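Local atomic coordinates of protein angel homolog 2 (Homo sapiens, PDB entry 6RW0), a protein that acts as a 2',3'-cyclic phosphatase of the CCR4/nocturin family and probably binds the 3' untranslated regions of mRNA. Residues A[49-53]-A[146-150]; A[211-216]-A[288-294]. All coordinates share one frame; numbering follows the deposited sequence.

Interaction 1 (A[49-53]-A[146-150]); sequences KFDFS and SKFSL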
ATOM      1  N   LYS A  49      17.761  19.875  -7.112  1.00 36.47           N
ATOM      2  CA  LYS A  49      16.703  18.997  -6.568  1.00 34.23           C
ATOM      3  C   LYS A  49      16.149  18.093  -7.658  1.00 32.01           C
ATOM      4  O   LYS A  49      16.306  18.408  -8.814  1.00 32.51           O
ATOM      5  CB  LYS A  49      15.556  19.883  -6.081  1.00 38.66           C
ATOM      6  CG  LYS A  49      14.647  20.346  -7.214  1.00 46.53           C
ATOM      7  CD  LYS A  49      14.116  21.736  -7.100  1.00 50.72           C
ATOM      8  CE  LYS A  49      13.614  22.298  -8.413  1.00 52.82           C
ATOM      9  NZ  LYS A  49      12.744  21.363  -9.159  1.00 52.89           N
ATOM     10  N   PHE A  50      15.511  16.997  -7.259  1.00 27.01           N
ATOM     11  CA  PHE A  50      14.785  16.083  -8.161  1.00 25.94           C
ATOM     12  C   PHE A  50      13.373  15.987  -7.583  1.00 24.34           C
ATOM     13  O   PHE A  50      13.269  15.539  -6.481  1.00 24.32           O
ATOM     14  CB  PHE A  50      15.462  14.719  -8.255  1.00 24.83           C
ATOM     15  CG  PHE A  50      14.705  13.711  -9.076  1.00 24.85           C
ATOM     16  CD1 PHE A  50      14.674  13.786 -10.452  1.00 25.30           C
ATOM     17  CD2 PHE A  50      14.011  12.684  -8.468  1.00 23.08           C
ATOM     18  CE1 PHE A  50      13.990  12.849 -11.203  1.00 24.79           C
ATOM     19  CE2 PHE A  50      13.319  11.759  -9.220  1.00 23.70           C
ATOM     20  CZ  PHE A  50      13.305  11.838 -10.583  1.00 23.21           C
ATOM     21  N   ASP A  51      12.344  16.385  -8.315  1.00 22.72           N
ATOM     22  CA  ASP A  51      10.951  16.365  -7.823  1.00 22.50           C
ATOM     23  C   ASP A  51      10.230  15.234  -8.545  1.00 22.67           C
ATOM     24  O   ASP A  51      10.487  15.045  -9.703  1.00 25.03           O
ATOM     25  CB  ASP A  51      10.240  17.692  -8.080  1.00 24.94           C
ATOM     26  CG  ASP A  51      10.724  18.841  -7.218  1.00 28.27           C
ATOM     27  OD1 ASP A  51      11.482  18.610  -6.310  1.00 27.77           O
ATOM     28  OD2 ASP A  51      10.309  19.958  -7.488  1.00 29.32           O
ATOM     29  N   PHE A  52       9.397  14.476  -7.849  1.00 19.49           N
ATOM     30  CA  PHE A  52       8.639  13.380  -8.476  1.00 18.83           C
ATOM     31  C   PHE A  52       7.379  13.152  -7.664  1.00 18.19           C
ATOM     32  O   PHE A  52       7.369  13.375  -6.487  1.00 20.03           O
ATOM     33  CB  PHE A  52       9.478  12.106  -8.588  1.00 20.71           C
ATOM     34  CG  PHE A  52       9.846  11.481  -7.274  1.00 19.54           C
ATOM     35  CD1 PHE A  52      10.855  11.998  -6.491  1.00 19.89           C
ATOM     36  CD2 PHE A  52       9.158  10.380  -6.813  1.00 18.60           C
ATOM     37  CE1 PHE A  52      11.180  11.418  -5.283  1.00 20.41           C
ATOM     38  CE2 PHE A  52       9.486   9.803  -5.604  1.00 20.64           C
ATOM     39  CZ  PHE A  52      10.496  10.320  -4.843  1.00 21.38           C
ATOM     40  N   SER A  53       6.361  12.691  -8.353  1.00 18.77           N
ATOM     41  CA  SER A  53       5.077  12.380  -7.751  1.00 16.42           C
ATOM     42  C   SER A  53       4.811  10.880  -7.757  1.00 16.17           C
ATOM     43  O   SER A  53       5.312  10.140  -8.614  1.00 17.16           O
ATOM     44  CB  SER A  53       3.945  13.105  -8.483  1.00 18.06           C
ATOM     45  OG  SER A  53       3.940  12.764  -9.862  1.00 19.19           O
ATOM     46  N   SER A 146      10.876   8.626 -18.861  1.00 22.72           N
ATOM     47  CA  SER A 146      11.505   9.959 -18.950  1.00 24.81           C
ATOM     48  C   SER A 146      12.090  10.382 -17.596  1.00 23.24           C
ATOM     49  O   SER A 146      12.952  11.219 -17.606  1.00 25.66           O
ATOM     50  CB  SER A 146      10.531  10.979 -19.466  1.00 27.60           C
ATOM     51  OG  SER A 146       9.556  11.314 -18.504  1.00 29.47           O
ATOM     52  N   LYS A 147      11.566   9.899 -16.470  1.00 19.86           N
ATOM     53  CA  LYS A 147      12.005  10.327 -15.123  1.00 20.41           C
ATOM     54  C   LYS A 147      12.976   9.353 -14.454  1.00 20.09           C
ATOM     55  O   LYS A 147      13.717   9.804 -13.630  1.00 20.12           O
ATOM     56  CB  LYS A 147      10.788  10.487 -14.212  1.00 23.53           C
ATOM     57  CG  LYS A 147       9.896  11.673 -14.520  1.00 29.00           C
ATOM     58  CD  LYS A 147      10.500  13.006 -14.160  1.00 29.93           C
ATOM     59  CE  LYS A 147      10.544  13.303 -12.681  1.00 29.23           C
ATOM     60  NZ  LYS A 147      10.945  14.707 -12.421  1.00 29.13           N
ATOM     61  N   PHE A 148      12.968   8.074 -14.794  1.00 18.32           N
ATOM     62  CA  PHE A 148      13.841   7.105 -14.100  1.00 17.35           C
ATOM     63  C   PHE A 148      14.309   5.972 -15.006  1.00 17.79           C
ATOM     64  O   PHE A 148      13.656   5.664 -15.972  1.00 19.72           O
ATOM     65  CB  PHE A 148      13.088   6.332 -13.005  1.00 17.69           C
ATOM     66  CG  PHE A 148      12.387   7.151 -11.959  1.00 17.03           C
ATOM     67  CD1 PHE A 148      13.044   7.538 -10.820  1.00 18.47           C
ATOM     68  CD2 PHE A 148      11.065   7.502 -12.107  1.00 19.22           C
ATOM     69  CE1 PHE A 148      12.388   8.274  -9.863  1.00 20.26           C
ATOM     70  CE2 PHE A 148      10.420   8.254 -11.150  1.00 21.09           C
ATOM     71  CZ  PHE A 148      11.081   8.633 -10.024  1.00 19.55           C
ATOM     72  N   SER A 149      15.443   5.387 -14.643  1.00 18.40           N
ATOM     73  CA  SER A 149      15.870   4.099 -15.163  1.00 17.38           C
ATOM     74  C   SER A 149      15.687   3.032 -14.092  1.00 17.60           C
ATOM     75  O   SER A 149      15.731   3.311 -12.890  1.00 20.02           O
ATOM     76  CB  SER A 149      17.348   4.105 -15.562  1.00 18.48           C
ATOM     77  OG  SER A 149      17.600   5.000 -16.635  1.00 21.89           O
ATOM     78  N   LEU A 150      15.505   1.797 -14.532  1.00 18.29           N
ATOM     79  CA  LEU A 150      15.265   0.685 -13.627  1.00 17.58           C
ATOM     80  C   LEU A 150      16.584   0.009 -13.283  1.00 18.07           C
ATOM     81  O   LEU A 150      17.303  -0.449 -14.176  1.00 22.24           O
ATOM     82  CB  LEU A 150      14.343  -0.301 -14.327  1.00 18.05           C
ATOM     83  CG  LEU A 150      13.925  -1.549 -13.563  1.00 18.19           C
ATOM     84  CD1 LEU A 150      13.271  -1.211 -12.245  1.00 18.66           C
ATOM     85  CD2 LEU A 150      13.000  -2.330 -14.482  1.00 22.41           C
TER

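Interaction 2 (A[211-216]-A[288-294]); sequences AMLLAE and ISQNCVY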
ATOM      1  N   ALA A 211       6.813  -7.676   7.833  1.00 13.39           N
ATOM      2  CA  ALA A 211       8.233  -7.894   8.103  1.00 14.62           C
ATOM      3  C   ALA A 211       8.958  -8.383   6.853  1.00 13.98           C
ATOM      4  O   ALA A 211      10.108  -8.001   6.603  1.00 14.81           O
ATOM      5  CB  ALA A 211       8.393  -8.902   9.241  1.00 15.95           C
ATOM      6  N   MET A 212       8.310  -9.240   6.064  1.00 14.24           N
ATOM      7  CA  MET A 212       8.923  -9.731   4.834  1.00 13.38           C
ATOM      8  C   MET A 212       9.134  -8.597   3.837  1.00 13.71           C
ATOM      9  O   MET A 212      10.183  -8.528   3.188  1.00 14.63           O
ATOM     10  CB  MET A 212       8.059 -10.842   4.244  1.00 13.45           C
ATOM     11  CG  MET A 212       8.086 -12.103   5.083  1.00 14.26           C
ATOM     12  SD  MET A 212       6.791 -13.295   4.675  1.00 19.99           S
ATOM     13  CE  MET A 212       7.509 -14.067   3.336  1.00 20.66           C
ATOM     14  N   LEU A 213       8.156  -7.701   3.697  1.00 13.67           N
ATOM     15  CA  LEU A 213       8.351  -6.542   2.826  1.00 13.28           C
ATOM     16  C   LEU A 213       9.472  -5.650   3.350  1.00 14.22           C
ATOM     17  O   LEU A 213      10.345  -5.208   2.590  1.00 14.22           O
ATOM     18  CB  LEU A 213       7.060  -5.736   2.713  1.00 13.66           C
ATOM     19  CG  LEU A 213       7.114  -4.589   1.702  1.00 14.82           C
ATOM     20  CD1 LEU A 213       7.224  -5.129   0.286  1.00 18.68           C
ATOM     21  CD2 LEU A 213       5.895  -3.707   1.860  1.00 17.68           C
ATOM     22  N   LEU A 214       9.464  -5.369   4.654  1.00 13.34           N
ATOM     23  CA  LEU A 214      10.503  -4.521   5.234  1.00 13.82           C
ATOM     24  C   LEU A 214      11.888  -5.135   5.066  1.00 13.77           C
ATOM     25  O   LEU A 214      12.866  -4.414   4.816  1.00 15.45           O
ATOM     26  CB  LEU A 214      10.209  -4.241   6.708  1.00 13.57           C
ATOM     27  CG  LEU A 214       8.971  -3.396   6.990  1.00 15.27           C
ATOM     28  CD1 LEU A 214       8.749  -3.304   8.493  1.00 17.47           C
ATOM     29  CD2 LEU A 214       9.049  -1.998   6.381  1.00 17.31           C
ATOM     30  N   ALA A 215      12.008  -6.460   5.198  1.00 13.58           N
ATOM     31  CA  ALA A 215      13.303  -7.101   4.984  1.00 13.94           C
ATOM     32  C   ALA A 215      13.767  -6.943   3.542  1.00 14.18           C
ATOM     33  O   ALA A 215      14.944  -6.694   3.290  1.00 14.74           O
ATOM     34  CB  ALA A 215      13.231  -8.579   5.365  1.00 16.51           C
ATOM     35  N   GLU A 216      12.857  -7.083   2.574  1.00 13.92           N
ATOM     36  CA  GLU A 216      13.262  -6.879   1.188  1.00 14.73           C
ATOM     37  C   GLU A 216      13.730  -5.444   0.975  1.00 14.49           C
ATOM     38  O   GLU A 216      14.757  -5.204   0.328  1.00 15.01           O
ATOM     39  CB  GLU A 216      12.119  -7.229   0.236  1.00 15.54           C
ATOM     40  CG  GLU A 216      12.545  -7.218  -1.216  1.00 16.65           C
ATOM     41  CD  GLU A 216      13.372  -8.418  -1.603  1.00 18.31           C
ATOM     42  OE1 GLU A 216      13.352  -9.444  -0.884  1.00 21.40           O
ATOM     43  OE2 GLU A 216      14.045  -8.345  -2.644  1.00 24.74           O
ATOM     44  N   ILE A 288      14.176 -14.091   9.048  1.00 16.75           N
ATOM     45  CA  ILE A 288      14.030 -12.635   9.264  1.00 15.83           C
ATOM     46  C   ILE A 288      14.149 -12.379  10.769  1.00 16.17           C
ATOM     47  O   ILE A 288      13.452 -13.005  11.532  1.00 17.37           O
ATOM     48  CB  ILE A 288      12.730 -12.098   8.641  1.00 15.33           C
ATOM     49  CG1 ILE A 288      12.780 -12.244   7.119  1.00 16.10           C
ATOM     50  CG2 ILE A 288      12.494 -10.659   9.059  1.00 16.46           C
ATOM     51  CD1 ILE A 288      11.496 -11.859   6.422  1.00 15.76           C
ATOM     52  N   SER A 289      14.994 -11.440  11.176  1.00 15.94           N
ATOM     53  CA  SER A 289      15.229 -11.122  12.598  1.00 16.01           C
ATOM     54  C   SER A 289      14.076 -10.291  13.149  1.00 17.08           C
ATOM     55  O   SER A 289      13.302  -9.760  12.392  1.00 17.25           O
ATOM     56  CB  SER A 289      16.523 -10.378  12.757  1.00 16.91           C
ATOM     57  OG  SER A 289      16.368  -9.032  12.375  1.00 19.61           O
ATOM     58  N   GLN A 290      14.102 -10.021  14.448  1.00 19.58           N
ATOM     59  CA  GLN A 290      13.121  -9.132  15.121  1.00 21.20           C
ATOM     60  C   GLN A 290      13.323  -7.662  14.711  1.00 19.30           C
ATOM     61  O   GLN A 290      12.533  -6.877  15.129  1.00 20.54           O
ATOM     62  CB  GLN A 290      13.184  -9.269  16.639  1.00 24.21           C
ATOM     63  CG  GLN A 290      12.824 -10.653  17.126  1.00 34.75           C
ATOM     64  CD  GLN A 290      11.393 -10.980  16.811  1.00 40.34           C
ATOM     65  OE1 GLN A 290      11.117 -11.520  15.763  1.00 45.57           O
ATOM     66  NE2 GLN A 290      10.478 -10.648  17.708  1.00 42.40           N
ATOM     67  N   ASN A 291      14.427  -7.289  14.062  1.00 17.52           N
ATOM     68  CA  ASN A 291      14.633  -5.956  13.471  1.00 17.11           C
ATOM     69  C   ASN A 291      14.157  -5.946  12.005  1.00 16.27           C
ATOM     70  O   ASN A 291      14.479  -4.995  11.339  1.00 16.91           O
ATOM     71  CB  ASN A 291      16.087  -5.521  13.608  1.00 18.45           C
ATOM     72  CG  ASN A 291      16.511  -5.364  15.047  1.00 22.27           C
ATOM     73  OD1 ASN A 291      15.697  -5.179  15.921  1.00 25.51           O
ATOM     74  ND2 ASN A 291      17.799  -5.438  15.284  1.00 25.90           N
ATOM     75  N   CYS A 292      13.493  -7.006  11.526  1.00 15.36           N
ATOM     76  CA  CYS A 292      12.918  -7.055  10.178  1.00 16.41           C
ATOM     77  C   CYS A 292      13.987  -6.962   9.091  1.00 15.98           C
ATOM     78  O   CYS A 292      13.794  -6.315   8.057  1.00 17.65           O
ATOM     79  CB  CYS A 292      11.812  -6.013   9.977  1.00 17.78           C
ATOM     80  SG  CYS A 292      10.392  -6.296  11.049  1.00 17.99           S
ATOM     81  N   VAL A 293      15.126  -7.608   9.327  1.00 16.14           N
ATOM     82  CA  VAL A 293      16.151  -7.752   8.299  1.00 16.98           C
ATOM     83  C   VAL A 293      16.400  -9.230   8.040  1.00 17.63           C
ATOM     84  O   VAL A 293      16.232 -10.076   8.919  1.00 17.10           O
ATOM     85  CB  VAL A 293      17.470  -7.033   8.643  1.00 19.25           C
ATOM     86  CG1 VAL A 293      17.206  -5.559   8.859  1.00 20.78           C
ATOM     87  CG2 VAL A 293      18.133  -7.648   9.849  1.00 21.59           C
ATOM     88  N   TYR A 294      16.798  -9.548   6.816  1.00 15.97           N
ATOM     89  CA  TYR A 294      17.189 -10.917   6.538  1.00 15.80           C
ATOM     90  C   TYR A 294      18.388 -11.301   7.402  1.00 16.25           C
ATOM     91  O   TYR A 294      19.276 -10.486   7.661  1.00 18.09           O
ATOM     92  CB  TYR A 294      17.582 -11.051   5.071  1.00 16.45           C
ATOM     93  CG  TYR A 294      16.448 -10.942   4.083  1.00 16.76           C
ATOM     94  CD1 TYR A 294      15.306 -11.706   4.220  1.00 16.42           C
ATOM     95  CD2 TYR A 294      16.533 -10.087   2.990  1.00 17.63           C
ATOM     96  CE1 TYR A 294      14.277 -11.622   3.311  1.00 17.82           C
ATOM     97  CE2 TYR A 294      15.504 -10.006   2.067  1.00 17.83           C
ATOM     98  CZ  TYR A 294      14.381 -10.775   2.240  1.00 17.46           C
ATOM     99  OH  TYR A 294      13.323 -10.726   1.357  1.00 21.08           O
TER
HETATM  100  O   HOH W   1      10.949 -11.140   2.371  1.00 22.28           O
HETATM  101  O   HOH W   2      13.537  -3.728   7.569  1.00 26.58           O
HETATM  102  O   HOH W   3      16.967  -7.389   5.023  1.00 19.49           O

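Interaction 1 (A[49-53]-A[146-150])
Lys147 bonds its ammonium group to a main-chain carbonyl of a strand: NZ donates to Asp51 O at 2.8 Å, with a C=O...N angle of 176°, so the approach is almost head-on. The chain reaches there by folding, since it bends at chi2 (-72°) and again at chi3 before the last torsion runs straight. The bend brings Lys147 CE within 3.8 Å of Phe50 CZ, the two side chains crossing obliquely. The side chain of Asp51 leaves its strand away from the other segment, and its carboxylate pairs with Arg426 and more weakly with Lys49.

Beside this bond, three rings form an aromatic cluster. Phe50 turns its edge to the face of Phe148 in an offset edge-to-face pair, planes at 77° and CE2 to CE1 of Phe148 at 3.7 Å. Phe148 in turn points its own edge at the face of Phe52, centroids 6.0 Å apart, its CZ lying 4.1 Å from Phe52 CB. All three phenylalanines are buried. No main-chain to main-chain hydrogen bond joins the segments; side chains and the lysine bond to Asp51 O link strand 49-58, paired with strand 421-428 in one mixed sheet, to the start of strand 148-157 in the other, with Ile189 of strand 189-195 and Leu177 of strand 171-179 adding apolar contacts.

Interaction 2 (A[211-216]-A[288-294])
Helical residues 211-216 meet a coil segment whose CA atoms approach most closely at Ala215 and Val293, 4.4 Å apart, just after a type I turn from Ser289 to Cys292. At this approach Ala215 CA lies 3.2 Å from Cys292 O, a CA-H...O contact bent to 125° at the hydrogen.

The small side chain of Ala215 is consistent with this close approach and also carries the ring of Tyr294: CB sits over the centre of one face, 3.9 Å from the centroid and 12° off the normal, a clear CH-pi contact. The phenol donates from Tyr294 OH to Glu216 OE1 at 2.6 Å. OE1 lies at the ring edge, in its plane, and is met nearly along its C-O axis, while carboxylate and ring planes stand 77° apart. Glu216 brings the acid back toward the ring by a bend at chi2.

Apolar contacts continue along the helix through Ala211, Met212 and Leu214. Ile288 CD1 packs against Met212 CG at 3.7 Å and also touches Ala215 CB; Cys292 SG rests on Ala211 CB, again at 3.7 Å, and its CB faces that of Leu214.

Three waters bridge helix carbonyls to the coil. One donates to both Met212 O and Tyr294 OH, a second joins Leu214 O weakly to Cys292 O, and a third donates to Ala215 O while accepting from Tyr294 N.

Beyond the interface, Ser289 OG accepts from Asn291 N, making an ST turn, and Phe248 of helix 244-251 touches both Leu214 and Cys292. The arrangement is a long connection between strands 253-255 and 329-331, folded against helix 203-220 of the endonuclease/exonuclease/phosphatase domain.

How the interactions relate
Interactions 1 and 2 follow one another along the chain and do not touch: their centres are 27 Å apart and their nearest atoms about 12 Å. Strand 148-157 nevertheless connects them, because its beginning supplies Phe148 to interaction 1 while Asn154 and Val156 further along touch Glu216 of interaction 2. They differ in character: aromatic rings dominate where the two sheets meet in interaction 1, whereas in interaction 2 water mediates much of the polar linkage between helix and coil. Both lie away from the centre of the chain, about 20 Å and 17 Å from contact centre to chain centre. The side chain of Tyr294 in interaction 2 is about 7 Å from a bound potassium ion.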